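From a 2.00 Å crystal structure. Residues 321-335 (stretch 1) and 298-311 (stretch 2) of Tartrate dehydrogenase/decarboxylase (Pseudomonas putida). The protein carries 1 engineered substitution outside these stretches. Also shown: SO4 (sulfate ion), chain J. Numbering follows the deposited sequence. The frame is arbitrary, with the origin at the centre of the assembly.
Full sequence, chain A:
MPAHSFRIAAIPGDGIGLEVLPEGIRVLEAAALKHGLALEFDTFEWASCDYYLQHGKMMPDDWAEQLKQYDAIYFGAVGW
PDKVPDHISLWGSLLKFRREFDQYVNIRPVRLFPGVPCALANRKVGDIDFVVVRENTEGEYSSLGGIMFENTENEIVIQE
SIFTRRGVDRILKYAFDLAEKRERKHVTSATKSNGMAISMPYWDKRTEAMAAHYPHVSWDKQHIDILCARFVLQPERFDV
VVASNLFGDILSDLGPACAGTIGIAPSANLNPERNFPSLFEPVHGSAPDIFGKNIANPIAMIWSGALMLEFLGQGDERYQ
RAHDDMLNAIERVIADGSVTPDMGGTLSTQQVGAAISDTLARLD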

# COMPACT_ATOMS: atom_id res chain seq x y z
N ARG A 321 -12.74 4.47 -32.74
CA ARG A 321 -14.19 4.55 -32.56
C ARG A 321 -14.72 3.30 -31.86
O ARG A 321 -15.66 3.39 -31.07
CB ARG A 321 -14.90 4.75 -33.90
CG ARG A 321 -14.75 6.15 -34.48
CD ARG A 321 -15.74 6.38 -35.62
NE ARG A 321 -15.43 5.58 -36.80
CZ ARG A 321 -14.72 6.00 -37.84
NH1 ARG A 321 -14.23 7.24 -37.86
NH2 ARG A 321 -14.49 5.20 -38.87
N ALA A 322 -14.13 2.15 -32.16
CA ALA A 322 -14.48 0.89 -31.51
C ALA A 322 -14.17 0.95 -30.01
O ALA A 322 -15.00 0.55 -29.19
CB ALA A 322 -13.76 -0.28 -32.15
N HIS A 323 -12.99 1.47 -29.66
CA HIS A 323 -12.62 1.73 -28.27
C HIS A 323 -13.64 2.63 -27.59
O HIS A 323 -14.15 2.31 -26.52
CB HIS A 323 -11.22 2.36 -28.17
CG HIS A 323 -10.93 2.96 -26.83
ND1 HIS A 323 -11.26 4.25 -26.50
CD2 HIS A 323 -10.35 2.43 -25.72
CE1 HIS A 323 -10.90 4.50 -25.26
NE2 HIS A 323 -10.34 3.41 -24.76
N ASP A 324 -13.93 3.77 -28.23
CA ASP A 324 -14.85 4.77 -27.68
C ASP A 324 -16.26 4.23 -27.48
O ASP A 324 -16.91 4.54 -26.49
CB ASP A 324 -14.87 6.02 -28.57
CG ASP A 324 -13.52 6.74 -28.64
OD1 ASP A 324 -12.53 6.26 -28.03
OD2 ASP A 324 -13.45 7.79 -29.31
N ASP A 325 -16.73 3.42 -28.43
CA ASP A 325 -18.06 2.80 -28.34
C ASP A 325 -18.14 1.77 -27.22
O ASP A 325 -19.18 1.62 -26.58
CB ASP A 325 -18.47 2.17 -29.67
CG ASP A 325 -19.00 3.19 -30.67
OD1 ASP A 325 -19.07 4.39 -30.34
OD2 ASP A 325 -19.36 2.78 -31.79
N MSE A 326 -17.04 1.06 -26.99
CA MSE A 326 -16.96 0.08 -25.90
C MSE A 326 -17.03 0.76 -24.54
O MSE A 326 -17.72 0.28 -23.64
CB MSE A 326 -15.70 -0.78 -26.04
CG MSE A 326 -15.81 -1.79 -27.17
SE MSE A 326 -14.21 -2.85 -27.46
CE MSE A 326 -14.29 -3.94 -25.84
N LEU A 327 -16.33 1.88 -24.39
CA LEU A 327 -16.39 2.68 -23.17
C LEU A 327 -17.77 3.28 -22.97
O LEU A 327 -18.28 3.31 -21.85
CB LEU A 327 -15.31 3.77 -23.17
CG LEU A 327 -13.96 3.47 -22.50
CD1 LEU A 327 -14.10 3.38 -20.98
CD2 LEU A 327 -13.30 2.21 -23.06
N ASN A 328 -18.37 3.76 -24.06
CA ASN A 328 -19.74 4.27 -24.06
C ASN A 328 -20.72 3.20 -23.57
O ASN A 328 -21.55 3.46 -22.70
CB ASN A 328 -20.13 4.76 -25.46
CG ASN A 328 -21.38 5.64 -25.47
OD1 ASN A 328 -22.13 5.71 -24.50
ND2 ASN A 328 -21.60 6.32 -26.59
N ALA A 329 -20.59 1.99 -24.11
CA ALA A 329 -21.44 0.86 -23.73
C ALA A 329 -21.27 0.47 -22.26
O ALA A 329 -22.24 0.20 -21.57
CB ALA A 329 -21.17 -0.34 -24.64
N ILE A 330 -20.02 0.45 -21.80
CA ILE A 330 -19.70 0.18 -20.39
C ILE A 330 -20.35 1.22 -19.47
O ILE A 330 -21.01 0.85 -18.50
CB ILE A 330 -18.16 0.10 -20.15
CG1 ILE A 330 -17.60 -1.21 -20.73
CG2 ILE A 330 -17.83 0.19 -18.66
CD1 ILE A 330 -16.09 -1.20 -20.98
N GLU A 331 -20.18 2.50 -19.80
CA GLU A 331 -20.77 3.61 -19.05
C GLU A 331 -22.29 3.49 -18.92
O GLU A 331 -22.84 3.66 -17.83
CB GLU A 331 -20.43 4.96 -19.70
CG GLU A 331 -18.99 5.43 -19.52
CD GLU A 331 -18.58 6.50 -20.54
OE1 GLU A 331 -19.47 7.18 -21.10
OE2 GLU A 331 -17.36 6.65 -20.77
N ARG A 332 -22.95 3.19 -20.03
CA ARG A 332 -24.42 3.09 -20.08
C ARG A 332 -24.96 1.95 -19.22
O ARG A 332 -25.93 2.13 -18.48
CB ARG A 332 -24.90 2.96 -21.53
CG ARG A 332 -24.80 4.25 -22.33
CD ARG A 332 -25.05 4.01 -23.81
NE ARG A 332 -25.07 5.25 -24.57
CZ ARG A 332 -26.17 5.87 -24.99
NH1 ARG A 332 -27.37 5.35 -24.74
NH2 ARG A 332 -26.07 7.00 -25.68
N VAL A 333 -24.31 0.80 -19.32
CA VAL A 333 -24.69 -0.39 -18.56
C VAL A 333 -24.55 -0.17 -17.04
O VAL A 333 -25.43 -0.56 -16.26
CB VAL A 333 -23.89 -1.63 -19.06
CG1 VAL A 333 -23.72 -2.67 -17.98
CG2 VAL A 333 -24.56 -2.22 -20.29
N ILE A 334 -23.47 0.50 -16.64
CA ILE A 334 -23.26 0.88 -15.24
C ILE A 334 -24.34 1.85 -14.76
O ILE A 334 -24.91 1.67 -13.67
CB ILE A 334 -21.84 1.47 -15.01
CG1 ILE A 334 -20.77 0.38 -15.13
CG2 ILE A 334 -21.75 2.16 -13.65
CD1 ILE A 334 -19.33 0.89 -15.18
N ALA A 335 -24.64 2.87 -15.57
CA ALA A 335 -25.70 3.83 -15.26
C ALA A 335 -27.06 3.14 -15.11
O ALA A 335 -27.86 3.51 -14.24
CB ALA A 335 -25.76 4.92 -16.32
S SO4 J . -9.86 4.95 -21.53
O1 SO4 J . -9.04 5.01 -20.32
O2 SO4 J . -9.20 5.68 -22.60
O3 SO4 J . -10.04 3.56 -21.94
O4 SO4 J . -11.16 5.56 -21.26
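Stretch 2, residues 298-311: PIAMIWSGALMLEF

The most unusual feature of this helix pair is that no hydrogen bond joins one stretch directly to the other, yet a single sulfate oxygen accepts one from each. SO4 O3 lies 2.8 Å from Trp-303 NE1 and 2.8 Å from His-323 NE2, with N-H...acceptor angles of 162° and 153°. The ion, probably derived from the crystallisation liquor, thus bridges two ring nitrogens at the margin of a largely apolar contact. The imidazole can donate from both nitrogens: His-323 ND1 gives its other proton to Asp-324 OD1, 2.8 Å away and nearly linear at 172°.

The rest illustrates a general principle, that small residues let helices approach closely. Residues 299-311 of stretch 2 are helical, preceded by Pro-298 in a non-helical conformation, and the helix runs nearly antiparallel to that of stretch 1, with a signed crossing angle of -163° and axes 8.3 Å apart at their closest. Its chain therefore descends as the other ascends: Ile-299 lies beside Ile-330, Trp-303 beside Leu-327, and Ala-306 beside His-323. The last pair is the tightest point of the register, with His-323 CA only 4.6 Å from Ala-306 CA. The alanine methyl points toward stretch 1, and the histidine ring passes alongside it, bringing His-323 CD2 to 3.2 Å from the carbonyl oxygen Ala-306 O, near the plane of the ring.

Met-326, a selenomethionine, supplies the classic knob. Its side chain settles among Ile-302, Gly-305, Ala-306 and Leu-309, residues brought together on one side of the helix by its periodicity. Met-326 CE reaches 3.8 Å from Ile-302 CG2, while Met-326 SE lies 3.8 Å from Leu-309 CD1. The same leucine atom, Leu-309 CD1, meets Ala-322 CB at 3.9 Å, extending the packing toward the start of stretch 1.

The CA-to-CB bond of Leu-327 points sideways, but the end of its side chain comes nearer to stretch 2. Leu-327 CD2 touches Ala-306 CB at 3.7 Å, and Leu-327 CD1 sits over the indole face of Trp-303, 4.0 Å from the centroid of the five-membered ring and 23° off its normal, a CH-pi contact. The sulfate meets that indole at its edge, so the two partners do not compete for the same surface.

Further along, branched residues take over. Ile-330 CG2 packs against Ile-299 CG2 at 3.7 Å and Ile-330 CD1 against Ile-302 CG2 at 3.9 Å; Ile-334 CG1, 3.9 Å from Ile-299 CD1, continues the contact one turn later. Altogether 632 Å² is buried.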

# COMPACT_ATOMS: atom_id res chain seq x y z
N PRO A 298 -17.24 -8.81 -15.49
CA PRO A 298 -16.47 -8.90 -16.73
C PRO A 298 -16.00 -7.55 -17.29
O PRO A 298 -15.32 -7.53 -18.32
CB PRO A 298 -17.47 -9.53 -17.70
CG PRO A 298 -18.80 -9.01 -17.25
CD PRO A 298 -18.70 -8.75 -15.76
N ILE A 299 -16.35 -6.44 -16.64
CA ILE A 299 -16.04 -5.12 -17.18
C ILE A 299 -14.53 -4.87 -17.32
O ILE A 299 -14.08 -4.31 -18.32
CB ILE A 299 -16.74 -3.96 -16.41
CG1 ILE A 299 -18.27 -4.04 -16.62
CG2 ILE A 299 -16.21 -2.60 -16.87
CD1 ILE A 299 -19.08 -3.07 -15.78
N ALA A 300 -13.76 -5.32 -16.33
CA ALA A 300 -12.29 -5.20 -16.37
C ALA A 300 -11.71 -5.86 -17.62
O ALA A 300 -10.88 -5.27 -18.31
CB ALA A 300 -11.67 -5.78 -15.11
N MSE A 301 -12.17 -7.08 -17.89
CA MSE A 301 -11.77 -7.83 -19.09
C MSE A 301 -12.16 -7.09 -20.37
O MSE A 301 -11.36 -6.97 -21.29
CB MSE A 301 -12.42 -9.22 -19.07
CG MSE A 301 -11.91 -10.18 -20.14
SE MSE A 301 -10.17 -10.94 -19.69
CE MSE A 301 -9.03 -9.81 -20.78
N ILE A 302 -13.40 -6.58 -20.41
CA ILE A 302 -13.94 -5.90 -21.58
C ILE A 302 -13.21 -4.58 -21.86
O ILE A 302 -12.80 -4.31 -22.99
CB ILE A 302 -15.47 -5.68 -21.46
CG1 ILE A 302 -16.20 -7.03 -21.52
CG2 ILE A 302 -15.99 -4.76 -22.57
CD1 ILE A 302 -17.56 -7.05 -20.84
N TRP A 303 -13.03 -3.77 -20.82
CA TRP A 303 -12.29 -2.51 -20.91
C TRP A 303 -10.85 -2.76 -21.38
O TRP A 303 -10.34 -2.02 -22.22
CB TRP A 303 -12.32 -1.79 -19.55
CG TRP A 303 -11.84 -0.36 -19.54
CD1 TRP A 303 -11.16 0.31 -20.53
CD2 TRP A 303 -11.97 0.57 -18.45
NE1 TRP A 303 -10.88 1.60 -20.13
CE2 TRP A 303 -11.36 1.78 -18.86
CE3 TRP A 303 -12.54 0.49 -17.17
CZ2 TRP A 303 -11.31 2.91 -18.02
CZ3 TRP A 303 -12.48 1.61 -16.35
CH2 TRP A 303 -11.87 2.80 -16.78
N SER A 304 -10.21 -3.81 -20.86
CA SER A 304 -8.88 -4.23 -21.33
C SER A 304 -8.87 -4.48 -22.84
O SER A 304 -7.89 -4.16 -23.51
CB SER A 304 -8.42 -5.50 -20.61
OG SER A 304 -8.14 -5.24 -19.25
N GLY A 305 -9.96 -5.05 -23.35
CA GLY A 305 -10.13 -5.28 -24.78
C GLY A 305 -10.20 -3.99 -25.57
O GLY A 305 -9.61 -3.89 -26.64
N ALA A 306 -10.93 -3.01 -25.03
CA ALA A 306 -11.01 -1.68 -25.63
C ALA A 306 -9.63 -1.02 -25.71
O ALA A 306 -9.29 -0.41 -26.73
CB ALA A 306 -11.98 -0.80 -24.86
N LEU A 307 -8.84 -1.15 -24.64
CA LEU A 307 -7.47 -0.65 -24.62
C LEU A 307 -6.61 -1.32 -25.68
O LEU A 307 -5.77 -0.67 -26.31
CB LEU A 307 -6.83 -0.83 -23.23
CG LEU A 307 -7.43 -0.08 -22.04
CD1 LEU A 307 -6.67 -0.41 -20.77
CD2 LEU A 307 -7.46 1.43 -22.27
N MSE A 308 -6.84 -2.62 -25.88
CA MSE A 308 -6.13 -3.41 -26.88
C MSE A 308 -6.39 -2.89 -28.30
O MSE A 308 -5.45 -2.78 -29.10
CB MSE A 308 -6.52 -4.89 -26.77
CG MSE A 308 -5.81 -5.81 -27.74
SE MSE A 308 -6.05 -7.68 -27.28
CE MSE A 308 -5.06 -8.47 -28.72
N LEU A 309 -7.65 -2.58 -28.60
CA LEU A 309 -8.03 -2.06 -29.91
C LEU A 309 -7.45 -0.67 -30.14
O LEU A 309 -6.99 -0.36 -31.24
CB LEU A 309 -9.55 -2.05 -30.08
CG LEU A 309 -10.29 -3.39 -30.08
CD1 LEU A 309 -11.77 -3.17 -30.40
CD2 LEU A 309 -9.67 -4.39 -31.05
N GLU A 310 -7.48 0.16 -29.10
CA GLU A 310 -6.90 1.49 -29.14
C GLU A 310 -5.40 1.42 -29.47
O GLU A 310 -4.91 2.19 -30.30
CB GLU A 310 -7.14 2.22 -27.81
CG GLU A 310 -6.83 3.71 -27.83
CD GLU A 310 -7.14 4.39 -26.51
OE1 GLU A 310 -6.73 3.87 -25.45
OE2 GLU A 310 -7.78 5.46 -26.52
N PHE A 311 -4.70 0.49 -28.83
CA PHE A 311 -3.26 0.31 -29.04
C PHE A 311 -2.90 -0.29 -30.41
O PHE A 311 -1.94 0.14 -31.04
CB PHE A 311 -2.64 -0.53 -27.92
CG PHE A 311 -1.14 -0.60 -27.97
CD1 PHE A 311 -0.37 0.50 -27.60
CD2 PHE A 311 -0.49 -1.76 -28.38
CE1 PHE A 311 1.03 0.45 -27.65
CE2 PHE A 311 0.90 -1.82 -28.43
CZ PHE A 311 1.66 -0.72 -28.07